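Peptide chain release factor subunit 1 (Aeropyrum pernix, PDB 3AGK) probably directs the termination of translation on the ribosome in response to the stop codons UAA, UAG and UGA, as a member of the eukaryotic release factor 1 family. Local coordinates at residues I143-V148 and Q261-A266; V222-P227 and K246-E251; G156-A161 and Q277-A282; L320-R325 and A350-F355. All blocks are in the same frame, centred on the assembly; numbering follows the deposited sequence.

Overall arrangement
Interactions 1 and 2 belong to one mixed sheet in the middle domain, and their strands 142-149 and 219-226 are neighbours in it. Interaction 1 is buried and carried by apolar side chains, one of them pressed on the backbone of a helix that lies on the sheet face. Interaction 2 is at the sheet margin, only partly buried, and combines backbone bonds and a water with a leucine packed on two valines. Interaction 3 uses strand 152-159 of the same sheet, but meets the helix that leads into the last domain. It mixes apolar packing with a water bridge. Interaction 4 lies in that last domain and is buried; ring edges there face backbone carbonyls.

Interaction 1: residues I143-V148 and Q261-A266; sequences IGIIIV and QGLKEA
The CD2 methyl of Leu263 lies over Ile145 and beside the tip of Ile147, so one branch of the leucine meets both isoleucines that strand 143-148 turns to the helix. It is 3.7 Å from CG2 of Ile145, and the two side chains cross obliquely. The same methyl is 3.9 Å from CD1 of Ile147. With chi2 of Leu263 at -180°, CD1 runs straight on and CD2 is the branch left facing the strand. CG2 of Ile145 also reaches the methyl of Ala266, with 4.1 Å between CG2 and CB.

Ile147 works differently. Its chain is extended, with chi2 171°, and its end presses on the helix backbone. CD1 is 3.3 Å from both C of Gly262 and N of Leu263, so it sits against the peptide link between them. The fit is tight. A beta carbon on Gly262 would fall only 2.9 Å from Ile147 CD1, which explains why a glycine suits this place.

The contact is plain hydrophobic packing of a helix on a sheet. The axes of the two segments pass 9.1 Å apart at an angle of 116°, so the helix crosses the strand steeply. Ile146 points to the other face of the sheet, where it meets Val202 and Ala206 of helix 188-215. Helix 259-269 spans several strands: Leu263 also touches Leu163 and Val165 of strand 162-170, and Ala266 touches Ala225 of strand 219-226. The sheet of the middle domain is thus packed between helix 259-269 and helix 188-215.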
# COMPACT_ATOMS: atom_id res chain seq x y z
N ILE A 143 7.86 -6.29 -1.78
CA ILE A 143 8.37 -7.33 -2.67
C ILE A 143 7.57 -7.37 -3.98
O ILE A 143 6.33 -7.44 -3.96
CB ILE A 143 8.27 -8.71 -2.00
CG1 ILE A 143 9.05 -8.70 -0.67
CG2 ILE A 143 8.74 -9.82 -2.95
CD1 ILE A 143 10.53 -8.43 -0.84
N GLY A 144 8.27 -7.29 -5.10
CA GLY A 144 7.67 -7.45 -6.42
C GLY A 144 7.66 -8.93 -6.76
O GLY A 144 8.54 -9.68 -6.35
N ILE A 145 6.65 -9.37 -7.49
CA ILE A 145 6.57 -10.76 -7.92
C ILE A 145 6.22 -10.80 -9.41
O ILE A 145 5.28 -10.12 -9.86
CB ILE A 145 5.51 -11.53 -7.13
CG1 ILE A 145 5.69 -11.29 -5.63
CG2 ILE A 145 5.55 -13.05 -7.47
CD1 ILE A 145 4.40 -11.23 -4.89
N ILE A 146 7.00 -11.58 -10.16
CA ILE A 146 6.73 -11.84 -11.57
C ILE A 146 6.56 -13.35 -11.75
O ILE A 146 7.47 -14.12 -11.49
CB ILE A 146 7.87 -11.32 -12.49
CG1 ILE A 146 8.13 -9.83 -12.23
CG2 ILE A 146 7.53 -11.53 -13.96
CD1 ILE A 146 9.51 -9.34 -12.65
N ILE A 147 5.35 -13.75 -12.15
CA ILE A 147 5.06 -15.13 -12.58
C ILE A 147 5.16 -15.19 -14.10
O ILE A 147 4.50 -14.42 -14.80
CB ILE A 147 3.66 -15.59 -12.13
CG1 ILE A 147 3.49 -15.41 -10.61
CG2 ILE A 147 3.42 -17.05 -12.51
CD1 ILE A 147 2.08 -15.64 -10.16
N VAL A 148 6.01 -16.07 -14.60
CA VAL A 148 6.29 -16.10 -16.03
C VAL A 148 5.99 -17.46 -16.63
O VAL A 148 6.39 -18.49 -16.08
CB VAL A 148 7.77 -15.82 -16.37
CG1 VAL A 148 7.89 -15.51 -17.86
CG2 VAL A 148 8.33 -14.70 -15.54
N GLN A 261 -3.94 -16.20 -7.28
CA GLN A 261 -3.62 -17.55 -6.79
C GLN A 261 -2.14 -17.91 -6.96
O GLN A 261 -1.54 -18.46 -6.04
CB GLN A 261 -4.49 -18.58 -7.49
CG GLN A 261 -4.32 -20.01 -7.02
CD GLN A 261 -5.17 -20.98 -7.82
OE1 GLN A 261 -5.75 -20.63 -8.85
NE2 GLN A 261 -5.25 -22.22 -7.34
N GLY A 262 -1.56 -17.63 -8.12
CA GLY A 262 -0.15 -17.93 -8.33
C GLY A 262 0.76 -17.04 -7.48
O GLY A 262 1.82 -17.48 -7.03
N LEU A 263 0.35 -15.79 -7.30
CA LEU A 263 1.09 -14.82 -6.49
C LEU A 263 1.19 -15.30 -5.04
O LEU A 263 2.27 -15.24 -4.42
CB LEU A 263 0.38 -13.46 -6.51
CG LEU A 263 0.48 -12.61 -7.77
CD1 LEU A 263 -0.28 -11.30 -7.59
CD2 LEU A 263 1.96 -12.35 -8.10
N LYS A 264 0.07 -15.77 -4.52
CA LYS A 264 0.02 -16.33 -3.17
C LYS A 264 0.98 -17.50 -3.07
O LYS A 264 1.80 -17.56 -2.15
CB LYS A 264 -1.39 -16.78 -2.79
CG LYS A 264 -1.50 -17.43 -1.39
CD LYS A 264 -2.96 -17.74 -1.08
CE LYS A 264 -3.17 -18.16 0.35
NZ LYS A 264 -4.63 -18.17 0.68
N GLU A 265 0.89 -18.42 -4.03
CA GLU A 265 1.75 -19.60 -4.02
C GLU A 265 3.24 -19.24 -4.03
O GLU A 265 4.03 -19.83 -3.30
CB GLU A 265 1.43 -20.55 -5.18
CG GLU A 265 2.39 -21.74 -5.22
CD GLU A 265 1.96 -22.89 -6.13
OE1 GLU A 265 1.29 -22.63 -7.16
OE2 GLU A 265 2.31 -24.05 -5.81
N ALA A 266 3.62 -18.25 -4.83
CA ALA A 266 5.02 -17.84 -4.91
C ALA A 266 5.50 -17.25 -3.58
O ALA A 266 6.62 -17.50 -3.13
CB ALA A 266 5.21 -16.85 -6.01

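Interaction 2: residues V222-P227 and K246-E251; sequences VIVAGP and KILAPE
Two peptide carbonyls carry the direct bonds, and their donors come from different sides. The carbonyl of Val222 is met in its own plane by the N-H of Ala249, with 2.8 Å from Ala249 N to Val222 O and a nearly straight bond of 175°. The carbonyl of Ile247 is met from above its plane, 31° out of it. Its donor is the N-H of Val222, 3.0 Å from N to Ile247 O, and this bond is bent to 139°. Val222 O also has CA of Leu248 close by, in a C-H...O contact.

The two bonds form a single parallel beta bridge between Val222 and Leu248. The segment 246-251 is otherwise loop. It leads from helix 242-245 into the short edge strand 253-254, which pairs in parallel with strand 219-226. Helices 230-236 and 242-245 lie between the two strands in sequence, so this is a beta-alpha-beta crossover.

Past the bridge the backbones part and a water fills in. It accepts from Val224 N at 2.9 Å. Two carbonyls can take its protons: Glu251 O at 2.8 Å from the water and Ala249 O at 3.3 Å from it. With other acceptors also near, it cannot serve all of them at once.

Leu248 forks over two valines. Its CD2 is 3.8 Å from CB of Val222, and its CD1 is only 3.5 Å from CG2 of Val224. That second pair is tight, and chi1 of Leu248 lies off the staggered positions. Ala249 CB instead approaches CG1 of Ile223, 4.4 Å away.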
# COMPACT_ATOMS: atom_id res chain seq x y z
N VAL A 222 12.56 -8.91 -5.55
CA VAL A 222 11.65 -9.40 -6.59
C VAL A 222 11.70 -10.90 -6.61
O VAL A 222 12.78 -11.50 -6.64
CB VAL A 222 12.01 -8.85 -7.98
CG1 VAL A 222 11.07 -9.43 -9.07
CG2 VAL A 222 11.99 -7.32 -7.97
N ILE A 223 10.54 -11.53 -6.55
CA ILE A 223 10.47 -12.96 -6.70
C ILE A 223 10.08 -13.25 -8.14
O ILE A 223 9.11 -12.68 -8.67
CB ILE A 223 9.41 -13.57 -5.77
CG1 ILE A 223 9.83 -13.40 -4.30
CG2 ILE A 223 9.20 -15.05 -6.10
CD1 ILE A 223 8.70 -13.65 -3.32
N VAL A 224 10.84 -14.11 -8.80
CA VAL A 224 10.40 -14.60 -10.10
C VAL A 224 9.95 -16.06 -9.93
O VAL A 224 10.70 -16.87 -9.39
CB VAL A 224 11.48 -14.46 -11.23
CG1 VAL A 224 10.98 -15.05 -12.56
CG2 VAL A 224 11.87 -13.01 -11.40
N ALA A 225 8.73 -16.35 -10.35
CA ALA A 225 8.15 -17.69 -10.21
C ALA A 225 7.49 -18.12 -11.51
O ALA A 225 7.37 -17.35 -12.44
CB ALA A 225 7.11 -17.70 -9.10
N GLY A 226 7.04 -19.37 -11.55
CA GLY A 226 6.32 -19.86 -12.70
C GLY A 226 6.50 -21.35 -12.83
O GLY A 226 7.34 -21.96 -12.15
N PRO A 227 5.71 -21.97 -13.71
CA PRO A 227 5.91 -23.41 -13.94
C PRO A 227 7.00 -23.65 -14.99
O PRO A 227 7.20 -22.83 -15.89
CB PRO A 227 4.55 -23.85 -14.46
CG PRO A 227 4.01 -22.64 -15.17
CD PRO A 227 4.51 -21.45 -14.39
N LYS A 246 19.23 -6.68 -9.85
CA LYS A 246 20.06 -6.53 -8.66
C LYS A 246 19.46 -7.11 -7.38
O LYS A 246 20.18 -7.60 -6.51
CB LYS A 246 20.37 -5.05 -8.41
CG LYS A 246 21.10 -4.80 -7.10
CD LYS A 246 21.39 -3.33 -6.90
CE LYS A 246 22.03 -3.10 -5.54
NZ LYS A 246 22.46 -1.69 -5.38
N ILE A 247 18.13 -7.04 -7.26
CA ILE A 247 17.44 -7.40 -6.01
C ILE A 247 16.52 -8.58 -6.23
O ILE A 247 15.51 -8.75 -5.52
CB ILE A 247 16.64 -6.21 -5.44
CG1 ILE A 247 15.64 -5.70 -6.48
CG2 ILE A 247 17.58 -5.08 -5.00
CD1 ILE A 247 14.70 -4.67 -5.93
N LEU A 248 16.85 -9.39 -7.22
CA LEU A 248 16.13 -10.62 -7.48
C LEU A 248 16.40 -11.56 -6.31
O LEU A 248 17.55 -11.68 -5.86
CB LEU A 248 16.65 -11.24 -8.78
CG LEU A 248 15.58 -11.55 -9.82
CD1 LEU A 248 14.66 -12.65 -9.32
CD2 LEU A 248 14.80 -10.29 -10.15
N ALA A 249 15.36 -12.22 -5.81
CA ALA A 249 15.58 -13.23 -4.79
C ALA A 249 16.41 -14.33 -5.44
O ALA A 249 16.23 -14.65 -6.61
CB ALA A 249 14.24 -13.79 -4.20
N PRO A 250 17.34 -14.91 -4.67
CA PRO A 250 18.33 -15.82 -5.26
C PRO A 250 17.68 -17.00 -5.98
O PRO A 250 18.15 -17.41 -7.03
CB PRO A 250 19.12 -16.30 -4.05
CG PRO A 250 18.15 -16.17 -2.89
CD PRO A 250 17.34 -14.95 -3.20
N GLU A 251 16.60 -17.53 -5.42
CA GLU A 251 16.02 -18.79 -5.87
C GLU A 251 14.74 -18.54 -6.66
O GLU A 251 13.87 -17.77 -6.23
CB GLU A 251 15.72 -19.68 -4.66
CG GLU A 251 15.72 -21.17 -4.94
CD GLU A 251 17.03 -21.85 -4.57
OE1 GLU A 251 18.09 -21.21 -4.71
OE2 GLU A 251 16.99 -23.02 -4.14
O HOH W 1 13.14 -15.30 -7.45

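Interaction 3: residues G156-A161 and Q277-A282; sequences GLLKGA and QMYRDA
Apolar contacts come first. CD1 of Leu158 approaches the Tyr279 ring obliquely and is 3.7 Å from its CD2. The ring is placed there by a chi1 of -177°, with CG anti to the backbone N. Met278 is extended and lies along the turn at Gly160. Its SD is 3.8 Å from CA of Gly160, and its CE is 4.2 Å from CB of Ala161. Gly160 has a positive phi, which favours glycine, and a beta carbon there would be crowded by the methionine methyl.

Hydrogen bonds are fewer. One water joins the backbones, donating to Gly160 O at 2.8 Å and accepting from Tyr279 N at 2.8 Å. It thus satisfies an N-H of the first helical turn. Within the helix, Gln277 NE2 donates to Asp281 OD1, which it meets from above the carboxylate plane.

A third kind is the approach of a ring edge to a carbonyl oxygen: Tyr279 CD2 is 3.3 Å from Ala161 O, which lies near the ring plane. An alanine at Tyr279 has no ring to meet Leu158 CD1 and Ala161 O, and this would probably loosen the packing of the turn on the helix.

Beyond the two segments, the ring touches Leu163, Val267 and Leu349. Residues 160 and 161 join antiparallel strands 152-159 and 162-170. The contact is a beta-hairpin turn set against the first turn of helix 277-294, at the junction between the middle and last domains.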
# COMPACT_ATOMS: atom_id res chain seq x y z
N GLY A 156 2.84 -8.82 -9.63
CA GLY A 156 2.17 -8.55 -8.37
C GLY A 156 3.04 -7.76 -7.41
O GLY A 156 4.22 -7.51 -7.68
N LEU A 157 2.45 -7.37 -6.29
CA LEU A 157 3.14 -6.56 -5.31
C LEU A 157 2.74 -6.97 -3.90
O LEU A 157 1.55 -7.05 -3.59
CB LEU A 157 2.82 -5.09 -5.54
CG LEU A 157 3.63 -4.14 -4.65
CD1 LEU A 157 5.12 -4.26 -4.93
CD2 LEU A 157 3.15 -2.72 -4.84
N LEU A 158 3.73 -7.23 -3.05
CA LEU A 158 3.46 -7.55 -1.64
C LEU A 158 4.02 -6.48 -0.72
O LEU A 158 5.20 -6.11 -0.82
CB LEU A 158 4.09 -8.89 -1.27
CG LEU A 158 3.92 -9.31 0.20
CD1 LEU A 158 2.47 -9.74 0.44
CD2 LEU A 158 4.91 -10.42 0.57
N LYS A 159 3.16 -5.99 0.18
CA LYS A 159 3.55 -5.08 1.26
C LYS A 159 2.91 -5.55 2.57
O LYS A 159 1.69 -5.51 2.71
CB LYS A 159 3.06 -3.66 1.00
CG LYS A 159 3.54 -3.05 -0.30
CD LYS A 159 3.00 -1.63 -0.41
CE LYS A 159 3.29 -1.02 -1.78
NZ LYS A 159 2.69 0.33 -1.92
N GLY A 160 3.73 -5.95 3.52
CA GLY A 160 3.20 -6.53 4.75
C GLY A 160 2.33 -7.71 4.38
O GLY A 160 2.76 -8.61 3.66
N ALA A 161 1.08 -7.69 4.83
CA ALA A 161 0.14 -8.75 4.50
C ALA A 161 -0.75 -8.48 3.26
O ALA A 161 -1.61 -9.28 2.92
CB ALA A 161 -0.74 -9.09 5.74
N GLN A 277 7.46 -12.75 5.44
CA GLN A 277 7.07 -13.52 6.63
C GLN A 277 5.72 -13.06 7.21
O GLN A 277 4.90 -13.88 7.66
CB GLN A 277 8.16 -13.49 7.71
CG GLN A 277 7.98 -14.57 8.76
CD GLN A 277 7.91 -15.96 8.14
OE1 GLN A 277 8.78 -16.35 7.35
NE2 GLN A 277 6.87 -16.70 8.47
N MET A 278 5.49 -11.76 7.20
CA MET A 278 4.26 -11.24 7.75
C MET A 278 3.04 -11.81 7.02
O MET A 278 2.04 -12.16 7.64
CB MET A 278 4.27 -9.72 7.72
CG MET A 278 3.10 -9.10 8.42
SD MET A 278 3.26 -7.30 8.50
CE MET A 278 1.53 -6.83 8.48
N TYR A 279 3.15 -11.93 5.70
CA TYR A 279 2.10 -12.51 4.87
C TYR A 279 1.96 -14.01 5.13
O TYR A 279 0.84 -14.51 5.29
CB TYR A 279 2.38 -12.24 3.37
CG TYR A 279 1.28 -12.77 2.48
CD1 TYR A 279 1.34 -14.05 1.96
CD2 TYR A 279 0.15 -12.01 2.22
CE1 TYR A 279 0.33 -14.55 1.16
CE2 TYR A 279 -0.88 -12.51 1.43
CZ TYR A 279 -0.78 -13.79 0.91
OH TYR A 279 -1.79 -14.31 0.12
N ARG A 280 3.07 -14.73 5.15
CA ARG A 280 3.02 -16.15 5.47
C ARG A 280 2.39 -16.37 6.86
O ARG A 280 1.62 -17.31 7.06
CB ARG A 280 4.41 -16.79 5.41
CG ARG A 280 4.96 -17.09 4.01
CD ARG A 280 6.13 -18.09 4.12
NE ARG A 280 7.36 -17.59 3.53
CZ ARG A 280 8.09 -16.61 4.04
NH1 ARG A 280 7.69 -16.02 5.15
NH2 ARG A 280 9.20 -16.21 3.44
N ASP A 281 2.71 -15.51 7.81
CA ASP A 281 2.14 -15.64 9.15
C ASP A 281 0.62 -15.54 9.12
O ASP A 281 -0.08 -16.35 9.74
CB ASP A 281 2.72 -14.60 10.10
CG ASP A 281 4.18 -14.89 10.46
OD1 ASP A 281 4.65 -16.04 10.25
OD2 ASP A 281 4.84 -13.96 10.95
N ALA A 282 0.11 -14.57 8.37
CA ALA A 282 -1.33 -14.37 8.28
C ALA A 282 -1.98 -15.58 7.62
O ALA A 282 -2.98 -16.09 8.12
CB ALA A 282 -1.65 -13.08 7.51
O HOH W 2 4.94 -10.17 4.36

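Interaction 4: residues L320-R325 and A350-F355; sequences LIHESR and AEAEWF
Glu351 gives its carbonyl O to Phe355 N in the first turn of helix 352-359. Ala352 meets His322. Its carbonyl O lies near the imidazole plane, at the ring edge, 3.3 Å from CD2 of His322. The Ala352 methyl is also close, with CB 3.7 Å from NE2 of His322. Phe355 comes next and turns its edge to the strand. Its CZ is 3.3 Å from Leu320 O, which lies in the ring plane. The same CZ is 3.8 Å from Leu320 CB, and CE2 is 3.7 Å from His322 N. Met286 of helix 277-294 and Ala363 of strand 362-366 also touch this ring.

The imidazole is held from the other end as well. Ser324 N, inside the type I turn His322 to Arg325, donates to His322 ND1 at 3.1 Å and 164°. A leucine at His322 has no ring nitrogen to accept from Ser324 N and no ring edge for Ala352 O, which would probably loosen the turn and its hold on the helix. ND1 acts as an acceptor, so a neutral ring would be likely to carry its proton on NE2. Both rings thus turn C-H edges to backbone carbonyls, which is probably mildly favourable electrostatically.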
# COMPACT_ATOMS: atom_id res chain seq x y z
N LEU A 320 -7.02 -13.65 15.74
CA LEU A 320 -7.19 -13.27 14.34
C LEU A 320 -8.28 -12.23 14.25
O LEU A 320 -9.42 -12.48 14.65
CB LEU A 320 -7.59 -14.48 13.49
CG LEU A 320 -6.57 -15.59 13.30
CD1 LEU A 320 -7.23 -16.94 13.42
CD2 LEU A 320 -5.93 -15.42 11.95
N ILE A 321 -7.93 -11.05 13.73
CA ILE A 321 -8.88 -9.94 13.66
C ILE A 321 -8.97 -9.36 12.27
O ILE A 321 -7.98 -8.84 11.74
CB ILE A 321 -8.50 -8.80 14.62
CG1 ILE A 321 -8.02 -9.36 15.96
CG2 ILE A 321 -9.67 -7.83 14.80
CD1 ILE A 321 -7.45 -8.30 16.88
N HIS A 322 -10.16 -9.44 11.68
CA HIS A 322 -10.41 -8.84 10.37
C HIS A 322 -10.26 -7.31 10.44
O HIS A 322 -10.82 -6.66 11.32
CB HIS A 322 -11.80 -9.23 9.85
CG HIS A 322 -12.00 -8.99 8.39
ND1 HIS A 322 -12.27 -7.74 7.87
CD2 HIS A 322 -12.00 -9.84 7.33
CE1 HIS A 322 -12.41 -7.83 6.55
NE2 HIS A 322 -12.25 -9.10 6.21
N GLU A 323 -9.52 -6.74 9.49
CA GLU A 323 -9.20 -5.32 9.52
C GLU A 323 -10.41 -4.37 9.41
O GLU A 323 -10.31 -3.19 9.75
CB GLU A 323 -8.20 -4.99 8.41
CG GLU A 323 -8.82 -5.03 7.03
CD GLU A 323 -7.84 -4.60 5.96
OE1 GLU A 323 -8.02 -5.00 4.79
OE2 GLU A 323 -6.87 -3.88 6.29
N SER A 324 -11.54 -4.87 8.94
CA SER A 324 -12.72 -4.00 8.83
C SER A 324 -13.49 -3.82 10.15
O SER A 324 -14.47 -3.08 10.20
CB SER A 324 -13.65 -4.46 7.70
OG SER A 324 -14.38 -5.62 8.07
N ARG A 325 -13.05 -4.49 11.20
CA ARG A 325 -13.66 -4.30 12.51
C ARG A 325 -13.32 -2.95 13.12
O ARG A 325 -12.15 -2.60 13.28
CB ARG A 325 -13.27 -5.43 13.47
CG ARG A 325 -14.08 -6.69 13.26
CD ARG A 325 -13.71 -7.74 14.26
NE ARG A 325 -14.88 -8.42 14.79
CZ ARG A 325 -15.59 -7.98 15.81
NH1 ARG A 325 -15.24 -6.86 16.42
NH2 ARG A 325 -16.64 -8.66 16.24
N ALA A 350 -7.54 -14.33 1.00
CA ALA A 350 -8.51 -15.16 0.28
C ALA A 350 -9.73 -15.52 1.13
O ALA A 350 -10.88 -15.40 0.67
CB ALA A 350 -7.84 -16.41 -0.25
N GLU A 351 -9.49 -15.96 2.37
CA GLU A 351 -10.56 -16.37 3.26
C GLU A 351 -11.14 -15.19 4.03
O GLU A 351 -12.01 -15.38 4.88
CB GLU A 351 -10.08 -17.42 4.27
CG GLU A 351 -9.43 -18.64 3.66
CD GLU A 351 -7.99 -18.39 3.24
OE1 GLU A 351 -7.23 -19.38 3.08
OE2 GLU A 351 -7.60 -17.21 3.08
N ALA A 352 -10.66 -13.98 3.74
CA ALA A 352 -11.05 -12.84 4.57
C ALA A 352 -12.56 -12.65 4.64
O ALA A 352 -13.12 -12.49 5.73
CB ALA A 352 -10.39 -11.56 4.13
N GLU A 353 -13.23 -12.68 3.49
CA GLU A 353 -14.66 -12.44 3.48
C GLU A 353 -15.45 -13.56 4.18
O GLU A 353 -16.45 -13.30 4.84
CB GLU A 353 -15.17 -12.25 2.05
CG GLU A 353 -15.46 -13.53 1.30
CD GLU A 353 -16.33 -13.29 0.07
OE1 GLU A 353 -16.03 -13.89 -0.99
OE2 GLU A 353 -17.30 -12.51 0.16
N TRP A 354 -15.00 -14.79 4.02
CA TRP A 354 -15.59 -15.92 4.69
C TRP A 354 -15.45 -15.77 6.22
O TRP A 354 -16.41 -15.94 6.97
CB TRP A 354 -14.92 -17.21 4.22
CG TRP A 354 -15.16 -18.34 5.15
CD1 TRP A 354 -16.28 -19.12 5.20
CD2 TRP A 354 -14.29 -18.80 6.18
NE1 TRP A 354 -16.15 -20.05 6.21
CE2 TRP A 354 -14.94 -19.88 6.82
CE3 TRP A 354 -13.03 -18.42 6.62
CZ2 TRP A 354 -14.36 -20.58 7.88
CZ3 TRP A 354 -12.45 -19.11 7.66
CH2 TRP A 354 -13.12 -20.18 8.28
N PHE A 355 -14.22 -15.45 6.65
CA PHE A 355 -13.89 -15.21 8.04
C PHE A 355 -14.77 -14.13 8.67
O PHE A 355 -15.28 -14.30 9.78
CB PHE A 355 -12.41 -14.80 8.17
CG PHE A 355 -11.97 -14.52 9.59
CD1 PHE A 355 -12.04 -15.50 10.57
CD2 PHE A 355 -11.44 -13.28 9.94
CE1 PHE A 355 -11.62 -15.24 11.87
CE2 PHE A 355 -11.03 -13.01 11.24
CZ PHE A 355 -11.12 -13.99 12.21